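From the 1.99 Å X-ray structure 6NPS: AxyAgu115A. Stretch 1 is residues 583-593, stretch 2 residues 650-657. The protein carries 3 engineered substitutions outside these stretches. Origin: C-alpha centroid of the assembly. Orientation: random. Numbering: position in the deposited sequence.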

# COMPACT_ATOMS: atom_id res chain seq x y z
N LYS A 583 20.34 -6.34 -0.81
CA LYS A 583 19.66 -7.62 -1.00
C LYS A 583 18.43 -7.73 -0.13
O LYS A 583 17.38 -8.22 -0.58
CB LYS A 583 20.64 -8.74 -0.68
CG LYS A 583 20.07 -10.15 -0.67
CD LYS A 583 21.23 -11.12 -0.34
CE LYS A 583 20.79 -12.58 -0.18
NZ LYS A 583 21.96 -13.30 0.46
N MET A 584 18.55 -7.32 1.13
CA MET A 584 17.43 -7.38 2.06
C MET A 584 16.22 -6.67 1.49
O MET A 584 15.11 -7.19 1.54
CB MET A 584 17.82 -6.73 3.39
CG MET A 584 16.67 -6.71 4.40
SD MET A 584 17.22 -5.90 5.95
CE MET A 584 17.27 -4.19 5.42
N TRP A 585 16.42 -5.45 0.99
CA TRP A 585 15.30 -4.67 0.47
C TRP A 585 14.76 -5.22 -0.84
O TRP A 585 13.56 -5.11 -1.10
CB TRP A 585 15.74 -3.22 0.29
CG TRP A 585 15.84 -2.47 1.61
CD1 TRP A 585 16.96 -1.93 2.16
CD2 TRP A 585 14.76 -2.17 2.49
NE1 TRP A 585 16.65 -1.29 3.34
CE2 TRP A 585 15.30 -1.43 3.57
CE3 TRP A 585 13.37 -2.45 2.48
CZ2 TRP A 585 14.52 -0.96 4.64
CZ3 TRP A 585 12.59 -2.00 3.53
CH2 TRP A 585 13.17 -1.24 4.61
N LEU A 586 15.64 -5.69 -1.72
CA LEU A 586 15.21 -6.29 -2.97
C LEU A 586 14.38 -7.55 -2.72
O LEU A 586 13.34 -7.73 -3.36
CB LEU A 586 16.43 -6.61 -3.84
CG LEU A 586 17.18 -5.37 -4.34
CD1 LEU A 586 18.50 -5.84 -4.94
CD2 LEU A 586 16.38 -4.66 -5.35
N LEU A 587 14.82 -8.41 -1.79
CA LEU A 587 14.00 -9.56 -1.39
C LEU A 587 12.68 -9.13 -0.76
O LEU A 587 11.66 -9.81 -0.92
CB LEU A 587 14.79 -10.45 -0.40
CG LEU A 587 15.99 -11.18 -1.00
CD1 LEU A 587 16.80 -11.76 0.11
CD2 LEU A 587 15.54 -12.37 -2.00
N ASN A 588 12.70 -8.05 0.04
CA ASN A 588 11.46 -7.56 0.63
C ASN A 588 10.48 -7.13 -0.47
O ASN A 588 9.26 -7.33 -0.34
CB ASN A 588 11.78 -6.39 1.60
CG ASN A 588 10.58 -5.88 2.38
OD1 ASN A 588 10.55 -4.70 2.77
ND2 ASN A 588 9.60 -6.75 2.66
N GLY A 589 10.99 -6.51 -1.53
CA GLY A 589 10.14 -6.19 -2.67
C GLY A 589 9.52 -7.43 -3.32
O GLY A 589 8.33 -7.44 -3.63
N LYS A 590 10.31 -8.49 -3.51
CA LYS A 590 9.72 -9.73 -4.04
C LYS A 590 8.72 -10.33 -3.07
O LYS A 590 7.65 -10.81 -3.50
CB LYS A 590 10.82 -10.74 -4.35
CG LYS A 590 11.77 -10.30 -5.49
CD LYS A 590 12.90 -11.34 -5.66
CE LYS A 590 12.30 -12.66 -5.95
NZ LYS A 590 12.96 -13.20 -7.15
N ASN A 591 9.02 -10.27 -1.76
CA ASN A 591 8.14 -10.82 -0.73
C ASN A 591 6.78 -10.13 -0.76
O ASN A 591 5.73 -10.78 -0.80
CB ASN A 591 8.80 -10.65 0.65
CG ASN A 591 7.79 -10.74 1.80
OD1 ASN A 591 7.54 -9.73 2.50
ND2 ASN A 591 7.19 -11.92 2.00
N LYS A 592 6.80 -8.80 -0.74
CA LYS A 592 5.58 -8.02 -0.76
C LYS A 592 4.77 -8.29 -2.03
O LYS A 592 3.54 -8.38 -1.97
CB LYS A 592 5.93 -6.54 -0.66
CG LYS A 592 4.78 -5.56 -0.67
CD LYS A 592 5.34 -4.13 -0.47
CE LYS A 592 4.27 -3.04 -0.58
NZ LYS A 592 4.28 -2.40 -1.92
N TYR A 593 5.43 -8.34 -3.18
CA TYR A 593 4.73 -8.52 -4.45
C TYR A 593 4.09 -9.91 -4.53
O TYR A 593 2.94 -10.06 -4.98
CB TYR A 593 5.72 -8.30 -5.61
CG TYR A 593 5.16 -8.55 -7.00
CD1 TYR A 593 4.60 -7.51 -7.75
CD2 TYR A 593 5.18 -9.82 -7.56
CE1 TYR A 593 4.11 -7.74 -9.05
CE2 TYR A 593 4.67 -10.06 -8.85
CZ TYR A 593 4.13 -9.01 -9.58
OH TYR A 593 3.63 -9.24 -10.84
N ASN A 650 13.07 5.80 11.81
CA ASN A 650 13.36 4.91 10.69
C ASN A 650 12.76 3.54 10.98
O ASN A 650 12.40 3.21 12.12
CB ASN A 650 14.87 4.79 10.43
CG ASN A 650 15.61 4.08 11.56
OD1 ASN A 650 15.38 4.36 12.72
ND2 ASN A 650 16.52 3.17 11.22
N LYS A 651 12.59 2.76 9.91
CA LYS A 651 11.80 1.54 10.07
C LYS A 651 12.40 0.38 9.28
O LYS A 651 12.89 0.54 8.15
CB LYS A 651 10.34 1.75 9.64
CG LYS A 651 9.58 2.67 10.62
CD LYS A 651 8.20 3.03 10.09
CE LYS A 651 7.51 4.02 11.05
NZ LYS A 651 8.12 5.38 11.02
N ASN A 652 12.32 -0.80 9.89
CA ASN A 652 12.78 -2.03 9.27
C ASN A 652 11.82 -2.50 8.16
O ASN A 652 10.67 -2.03 8.08
CB ASN A 652 12.91 -3.10 10.35
CG ASN A 652 14.22 -3.00 11.09
OD1 ASN A 652 15.20 -2.51 10.54
ND2 ASN A 652 14.25 -3.45 12.34
N PRO A 653 12.26 -3.43 7.31
CA PRO A 653 11.32 -4.05 6.35
C PRO A 653 10.15 -4.68 7.07
O PRO A 653 10.29 -5.26 8.14
CB PRO A 653 12.17 -5.13 5.66
CG PRO A 653 13.60 -4.74 5.93
CD PRO A 653 13.63 -3.97 7.21
N VAL A 654 8.96 -4.53 6.48
CA VAL A 654 7.78 -5.19 6.99
C VAL A 654 7.61 -6.49 6.19
O VAL A 654 7.64 -6.48 4.95
CB VAL A 654 6.54 -4.30 6.84
CG1 VAL A 654 5.26 -5.08 7.29
CG2 VAL A 654 6.69 -3.01 7.66
N LEU A 655 7.47 -7.62 6.89
CA LEU A 655 7.40 -8.91 6.20
C LEU A 655 5.94 -9.24 5.93
O LEU A 655 5.09 -9.06 6.80
CB LEU A 655 7.98 -10.03 7.06
CG LEU A 655 9.37 -9.77 7.63
CD1 LEU A 655 9.75 -10.94 8.48
CD2 LEU A 655 10.32 -9.59 6.48
N SER A 656 5.66 -9.79 4.74
CA SER A 656 4.30 -10.20 4.41
C SER A 656 4.27 -11.71 4.41
O SER A 656 5.15 -12.34 3.82
CB SER A 656 3.88 -9.68 3.04
OG SER A 656 3.80 -8.26 3.01
N TYR A 657 3.28 -12.30 5.07
CA TYR A 657 3.08 -13.74 5.03
C TYR A 657 1.71 -14.07 4.45
O TYR A 657 0.74 -13.36 4.68
CB TYR A 657 3.20 -14.39 6.40
CG TYR A 657 4.62 -14.47 6.89
CD1 TYR A 657 5.20 -13.39 7.57
CD2 TYR A 657 5.39 -15.60 6.69
CE1 TYR A 657 6.49 -13.44 8.05
CE2 TYR A 657 6.71 -15.67 7.16
CZ TYR A 657 7.25 -14.58 7.85
OH TYR A 657 8.53 -14.59 8.33
O HOH W 1 8.79 -3.07 3.89
O HOH W 2 6.06 -6.90 2.79
O HOH W 3 2.17 -7.55 0.50

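Three residues dominate the 370 Å² buried between the helix and the second stretch: Pro 653 (85 Å²), Ser 656 (58 Å²) and Asn 591 (54 Å²). Helix and strand 655-657 run roughly alongside, their axes 31° apart and 7.6 Å at closest approach.

Pro 653 supplies the apolar part. Its CA-to-CB bond points toward the helix, and its CG lies 3.9 Å from the centroid of the Trp 585 six-membered ring, only 17° off the ring normal, which is the geometry of a CH-pi contact over the face. The same Pro 653 CG is 3.7 Å from Met 584 CE; Met 584 reaches it with chi1 and chi2 both t. A compact proline ring, buried here, suits a site bounded by an aromatic face and a flexible thioether. Trp 585 starts sideways, but its ring end swings nearer, with CH2 3.6 Å from Pro 653 N.

Asn 591 provides the polar clamp. With chi1 t, its amide reads both backbone polar groups of one residue: Ser 656 N donates to Asn 591 OD1 (2.9 Å, 163°), and Asn 591 ND2 donates to Ser 656 O (2.8 Å, 171°). A carboxamide suits this place because it offers an acceptor and a donor side by side. One turn earlier, Asn 588, also t, repeats half the pattern: Asn 588 ND2 donates to Val 654 O at 3.0 Å and 153°. Water 1 completes the link, donating to Asn 588 OD1 (2.6 Å) and accepting from Val 654 N (3.0 Å).

Ser 656 points toward the helix, and its small side chain leaves OG to work through solvent. It donates to water 2 (OG to water O, 2.6 Å), which in turn donates to Val 654 O (2.7 Å) and Asn 591 OD1 (3.2 Å). Water 3 donates to both Ser 656 OG (3.1 Å) and Lys 592 O (2.9 Å).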